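Local structure of nitroalkane oxidase (Podospora anserina, 3MKH) at residues Q323-A337 / L351-A363. The protein oxidises primary and secondary nitroalkanes to aldehydes or ketones with an FAD cofactor, consuming oxygen and releasing nitrite and hydrogen peroxide. Numbering follows the deposited sequence.
Sequences QTEAARALTWKAAHA and LALAAKVFCSEAA
Phe358 drives its ring as a knob into a hole formed by Gln323, Ala326, Ala327 and Leu330, within an antiparallel helix pair of the C-terminal helical domain of the acyl-CoA dehydrogenase fold. The axes of segments 323-337 and 351-363 approach to 8.5 Å, with 155° between their directions. With its CG anti to the backbone N (chi1 177°), Phe358 leans along the partner helix: Phe358 CE1 lies 3.7 Å from Ala327 CA, and its CZ meets Ala326 CB. At the far end of the ring, Gln323 OE1 stands 3.6 Å from Phe358 CZ; the two side chains cross at about a right angle, yet the amide and ring planes are only 30° apart. Leu330 closes the other end with CD2, 3.7 Å from Phe358 CB, while its CG rests over Ala355. Cutting Phe358 back to an alanine is likely to leave a gap between Ala326, Ala327 and Leu330 and take away the ring beside the Gln323 amide. Phe358 also packs on Gln323 of a second subunit.

Small residues let the backbones draw close farther along, where Ala334 CB sits 3.4 Å from Leu351 O and also touches Ala355 CB. Leu351 CD1 touches both Ala337 CB and Lys333 CE; Lys333 NZ is hydrogen-bonded to Ser424 O, outside the pair. Leu353 and Val357 pack on helix 402-415, and Trp332 and Ala335 face helix 75-88. No hydrogen bond joins the two segments. Ala327 O accepts hydrogen bonds from Thr331 N and Thr331 OG1, from opposite faces of its plane, and Cys359 SG sits 3.4 Å from Ala327 O and 3.3 Å from Thr331 OG1.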
loop_
_atom_site.group_PDB
_atom_site.type_symbol
_atom_site.label_atom_id
_atom_site.label_comp_id
_atom_site.label_asym_id
_atom_site.label_seq_id
_atom_site.Cartn_x
_atom_site.Cartn_y
_atom_site.Cartn_z
ATOM N N GLN A 323 -9.676 8.998 3.534
ATOM C CA GLN A 323 -9.559 7.894 4.487
ATOM C C GLN A 323 -10.289 8.188 5.792
ATOM O O GLN A 323 -10.899 7.285 6.395
ATOM C CB GLN A 323 -8.083 7.576 4.745
ATOM C CG GLN A 323 -7.347 7.013 3.504
ATOM C CD GLN A 323 -7.837 5.621 3.133
ATOM O OE1 GLN A 323 -8.035 4.766 4.003
ATOM N NE2 GLN A 323 -8.029 5.386 1.839
ATOM N N THR A 324 -10.230 9.452 6.221
ATOM C CA THR A 324 -10.877 9.882 7.462
ATOM C C THR A 324 -12.403 9.772 7.349
ATOM O O THR A 324 -13.077 9.338 8.282
ATOM C CB THR A 324 -10.481 11.323 7.862
ATOM O OG1 THR A 324 -9.059 11.429 7.902
ATOM C CG2 THR A 324 -11.014 11.672 9.262
ATOM N N GLU A 325 -12.939 10.177 6.204
ATOM C CA GLU A 325 -14.386 10.081 5.991
ATOM C C GLU A 325 -14.833 8.617 5.962
ATOM O O GLU A 325 -15.826 8.260 6.584
ATOM C CB GLU A 325 -14.812 10.849 4.726
ATOM C CG GLU A 325 -14.508 12.363 4.793
ATOM C CD GLU A 325 -15.297 13.077 5.894
ATOM O OE1 GLU A 325 -16.101 12.420 6.578
ATOM O OE2 GLU A 325 -15.137 14.302 6.057
ATOM N N ALA A 326 -14.082 7.755 5.276
ATOM C CA ALA A 326 -14.375 6.315 5.325
ATOM C C ALA A 326 -14.309 5.760 6.743
ATOM O O ALA A 326 -15.163 4.970 7.152
ATOM C CB ALA A 326 -13.410 5.546 4.436
ATOM N N ALA A 327 -13.266 6.145 7.481
ATOM C CA ALA A 327 -13.076 5.683 8.860
ATOM C C ALA A 327 -14.259 6.041 9.773
ATOM O O ALA A 327 -14.747 5.190 10.533
ATOM C CB ALA A 327 -11.745 6.250 9.455
ATOM N N ARG A 328 -14.703 7.294 9.717
ATOM C CA ARG A 328 -15.827 7.723 10.565
ATOM C C ARG A 328 -17.117 7.000 10.174
ATOM O O ARG A 328 -17.858 6.543 11.031
ATOM C CB ARG A 328 -16.061 9.247 10.542
ATOM C CG ARG A 328 -17.053 9.680 11.621
ATOM C CD ARG A 328 -17.423 11.162 11.538
ATOM N NE ARG A 328 -16.278 12.020 11.806
ATOM C CZ ARG A 328 -15.639 12.726 10.880
ATOM N NH1 ARG A 328 -16.029 12.674 9.604
ATOM N NH2 ARG A 328 -14.602 13.481 11.229
ATOM N N ALA A 329 -17.368 6.908 8.870
ATOM C CA ALA A 329 -18.550 6.224 8.346
ATOM C C ALA A 329 -18.601 4.779 8.838
ATOM O O ALA A 329 -19.643 4.310 9.315
ATOM C CB ALA A 329 -18.545 6.281 6.809
ATOM N N LEU A 330 -17.465 4.081 8.727
ATOM C CA LEU A 330 -17.349 2.703 9.192
ATOM C C LEU A 330 -17.527 2.610 10.709
ATOM O O LEU A 330 -18.248 1.741 11.204
ATOM C CB LEU A 330 -15.999 2.083 8.774
ATOM C CG LEU A 330 -15.805 0.650 9.299
ATOM C CD1 LEU A 330 -16.942 -0.232 8.841
ATOM C CD2 LEU A 330 -14.473 0.053 8.858
ATOM N N THR A 331 -16.865 3.503 11.448
ATOM C CA THR A 331 -16.999 3.498 12.902
ATOM C C THR A 331 -18.468 3.681 13.324
ATOM O O THR A 331 -18.952 2.998 14.225
ATOM C CB THR A 331 -16.119 4.577 13.568
ATOM O OG1 THR A 331 -14.741 4.239 13.382
ATOM C CG2 THR A 331 -16.402 4.653 15.060
ATOM N N TRP A 332 -19.169 4.617 12.690
ATOM C CA TRP A 332 -20.574 4.870 13.060
ATOM C C TRP A 332 -21.491 3.700 12.676
ATOM O O TRP A 332 -22.430 3.360 13.402
ATOM C CB TRP A 332 -21.068 6.178 12.447
ATOM C CG TRP A 332 -20.499 7.405 13.132
ATOM C CD1 TRP A 332 -19.473 7.444 14.041
ATOM C CD2 TRP A 332 -20.938 8.759 12.972
ATOM N NE1 TRP A 332 -19.245 8.742 14.450
ATOM C CE2 TRP A 332 -20.131 9.566 13.810
ATOM C CE3 TRP A 332 -21.938 9.369 12.205
ATOM C CZ2 TRP A 332 -20.291 10.951 13.895
ATOM C CZ3 TRP A 332 -22.091 10.747 12.287
ATOM C CH2 TRP A 332 -21.274 11.519 13.131
ATOM N N LYS A 333 -21.224 3.082 11.531
ATOM C CA LYS A 333 -21.976 1.881 11.153
ATOM C C LYS A 333 -21.816 0.784 12.214
ATOM O O LYS A 333 -22.799 0.174 12.655
ATOM C CB LYS A 333 -21.559 1.383 9.757
ATOM C CG LYS A 333 -22.073 -0.008 9.409
ATOM C CD LYS A 333 -23.596 -0.071 9.343
ATOM C CE LYS A 333 -24.070 -1.544 9.161
ATOM N NZ LYS A 333 -25.547 -1.718 9.029
ATOM N N ALA A 334 -20.575 0.531 12.624
ATOM C CA ALA A 334 -20.302 -0.467 13.650
ATOM C C ALA A 334 -20.960 -0.080 14.972
ATOM O O ALA A 334 -21.503 -0.933 15.666
ATOM C CB ALA A 334 -18.781 -0.650 13.849
ATOM N N ALA A 335 -20.888 1.200 15.334
ATOM C CA ALA A 335 -21.533 1.661 16.563
ATOM C C ALA A 335 -23.039 1.356 16.508
ATOM O O ALA A 335 -23.636 0.858 17.470
ATOM C CB ALA A 335 -21.312 3.139 16.744
ATOM N N HIS A 336 -23.650 1.661 15.371
ATOM C CA HIS A 336 -25.094 1.487 15.234
ATOM C C HIS A 336 -25.469 0.002 15.224
ATOM O O HIS A 336 -26.395 -0.423 15.925
ATOM C CB HIS A 336 -25.599 2.192 13.977
ATOM C CG HIS A 336 -27.086 2.153 13.829
ATOM N ND1 HIS A 336 -27.733 1.247 13.016
ATOM C CD2 HIS A 336 -28.059 2.887 14.427
ATOM C CE1 HIS A 336 -29.041 1.440 13.100
ATOM N NE2 HIS A 336 -29.264 2.432 13.948
ATOM N N ALA A 337 -24.750 -0.796 14.436
ATOM C CA ALA A 337 -25.060 -2.223 14.335
ATOM C C ALA A 337 -24.872 -2.982 15.658
ATOM O O ALA A 337 -25.662 -3.889 15.999
ATOM C CB ALA A 337 -24.238 -2.872 13.205
ATOM N N LEU A 351 -18.335 -6.136 12.470
ATOM C CA LEU A 351 -18.199 -4.724 12.114
ATOM C C LEU A 351 -17.387 -3.948 13.150
ATOM O O LEU A 351 -16.623 -3.058 12.790
ATOM C CB LEU A 351 -19.569 -4.069 11.924
ATOM C CG LEU A 351 -20.402 -4.597 10.743
ATOM C CD1 LEU A 351 -21.662 -3.744 10.557
ATOM C CD2 LEU A 351 -19.587 -4.645 9.458
ATOM N N ALA A 352 -17.564 -4.269 14.431
ATOM C CA ALA A 352 -16.764 -3.627 15.473
ATOM C C ALA A 352 -15.283 -3.912 15.236
ATOM O O ALA A 352 -14.480 -2.999 15.223
ATOM C CB ALA A 352 -17.180 -4.109 16.861
ATOM N N LEU A 353 -14.939 -5.185 15.070
ATOM C CA LEU A 353 -13.574 -5.589 14.723
ATOM C C LEU A 353 -13.052 -4.874 13.474
ATOM O O LEU A 353 -11.897 -4.412 13.436
ATOM C CB LEU A 353 -13.509 -7.097 14.504
ATOM C CG LEU A 353 -13.883 -7.948 15.719
ATOM C CD1 LEU A 353 -14.218 -9.384 15.296
ATOM C CD2 LEU A 353 -12.751 -7.925 16.718
ATOM N N ALA A 354 -13.894 -4.779 12.452
ATOM C CA ALA A 354 -13.502 -4.082 11.222
ATOM C C ALA A 354 -13.150 -2.614 11.465
ATOM O O ALA A 354 -12.142 -2.107 10.931
ATOM C CB ALA A 354 -14.607 -4.195 10.160
ATOM N N ALA A 355 -13.973 -1.919 12.253
ATOM C CA ALA A 355 -13.722 -0.502 12.504
ATOM C C ALA A 355 -12.384 -0.366 13.215
ATOM O O ALA A 355 -11.577 0.487 12.865
ATOM C CB ALA A 355 -14.841 0.142 13.350
ATOM N N LYS A 356 -12.159 -1.214 14.214
ATOM C CA LYS A 356 -10.905 -1.179 14.973
ATOM C C LYS A 356 -9.715 -1.366 14.028
ATOM O O LYS A 356 -8.778 -0.576 14.030
ATOM C CB LYS A 356 -10.899 -2.257 16.064
ATOM C CG LYS A 356 -9.903 -2.032 17.209
ATOM C CD LYS A 356 -8.451 -2.368 16.835
ATOM C CE LYS A 356 -7.598 -2.599 18.108
ATOM N NZ LYS A 356 -6.147 -2.888 17.792
ATOM N N VAL A 357 -9.755 -2.411 13.212
ATOM C CA VAL A 357 -8.633 -2.694 12.330
ATOM C C VAL A 357 -8.455 -1.618 11.260
ATOM O O VAL A 357 -7.344 -1.165 11.009
ATOM C CB VAL A 357 -8.765 -4.081 11.667
ATOM C CG1 VAL A 357 -7.651 -4.288 10.636
ATOM C CG2 VAL A 357 -8.741 -5.167 12.735
ATOM N N PHE A 358 -9.542 -1.198 10.625
ATOM C CA PHE A 358 -9.431 -0.228 9.532
ATOM C C PHE A 358 -8.895 1.123 10.013
ATOM O O PHE A 358 -7.981 1.683 9.422
ATOM C CB PHE A 358 -10.793 -0.010 8.844
ATOM C CG PHE A 358 -10.763 1.034 7.741
ATOM C CD1 PHE A 358 -10.993 2.374 8.022
ATOM C CD2 PHE A 358 -10.477 0.674 6.433
ATOM C CE1 PHE A 358 -10.968 3.339 7.007
ATOM C CE2 PHE A 358 -10.446 1.622 5.422
ATOM C CZ PHE A 358 -10.694 2.961 5.705
ATOM N N CYS A 359 -9.509 1.644 11.074
ATOM C CA CYS A 359 -9.251 2.992 11.543
ATOM C C CYS A 359 -7.894 3.097 12.241
ATOM O O CYS A 359 -7.209 4.108 12.101
ATOM C CB CYS A 359 -10.367 3.467 12.486
ATOM S SG CYS A 359 -12.028 3.570 11.700
ATOM N N SER A 360 -7.509 2.065 12.989
ATOM C CA SER A 360 -6.216 2.109 13.680
ATOM C C SER A 360 -5.102 2.206 12.647
ATOM O O SER A 360 -4.182 3.001 12.791
ATOM C CB SER A 360 -6.009 0.888 14.591
ATOM O OG SER A 360 -5.996 -0.309 13.830
ATOM N N GLU A 361 -5.201 1.420 11.582
ATOM C CA GLU A 361 -4.135 1.384 10.589
ATOM C C GLU A 361 -4.187 2.612 9.685
ATOM O O GLU A 361 -3.145 3.159 9.294
ATOM C CB GLU A 361 -4.171 0.058 9.806
ATOM C CG GLU A 361 -3.725 -1.098 10.701
ATOM C CD GLU A 361 -3.806 -2.473 10.051
ATOM O OE1 GLU A 361 -3.966 -2.560 8.811
ATOM O OE2 GLU A 361 -3.691 -3.469 10.797
ATOM N N ALA A 362 -5.399 3.072 9.392
ATOM C CA ALA A 362 -5.563 4.307 8.634
ATOM C C ALA A 362 -5.023 5.540 9.372
ATOM O O ALA A 362 -4.527 6.467 8.740
ATOM C CB ALA A 362 -7.018 4.512 8.237
ATOM N N ALA A 363 -5.125 5.561 10.700
ATOM C CA ALA A 363 -4.509 6.644 11.484
ATOM C C ALA A 363 -2.977 6.697 11.355
ATOM O O ALA A 363 -2.382 7.778 11.175
ATOM C CB ALA A 363 -4.930 6.546 12.971
#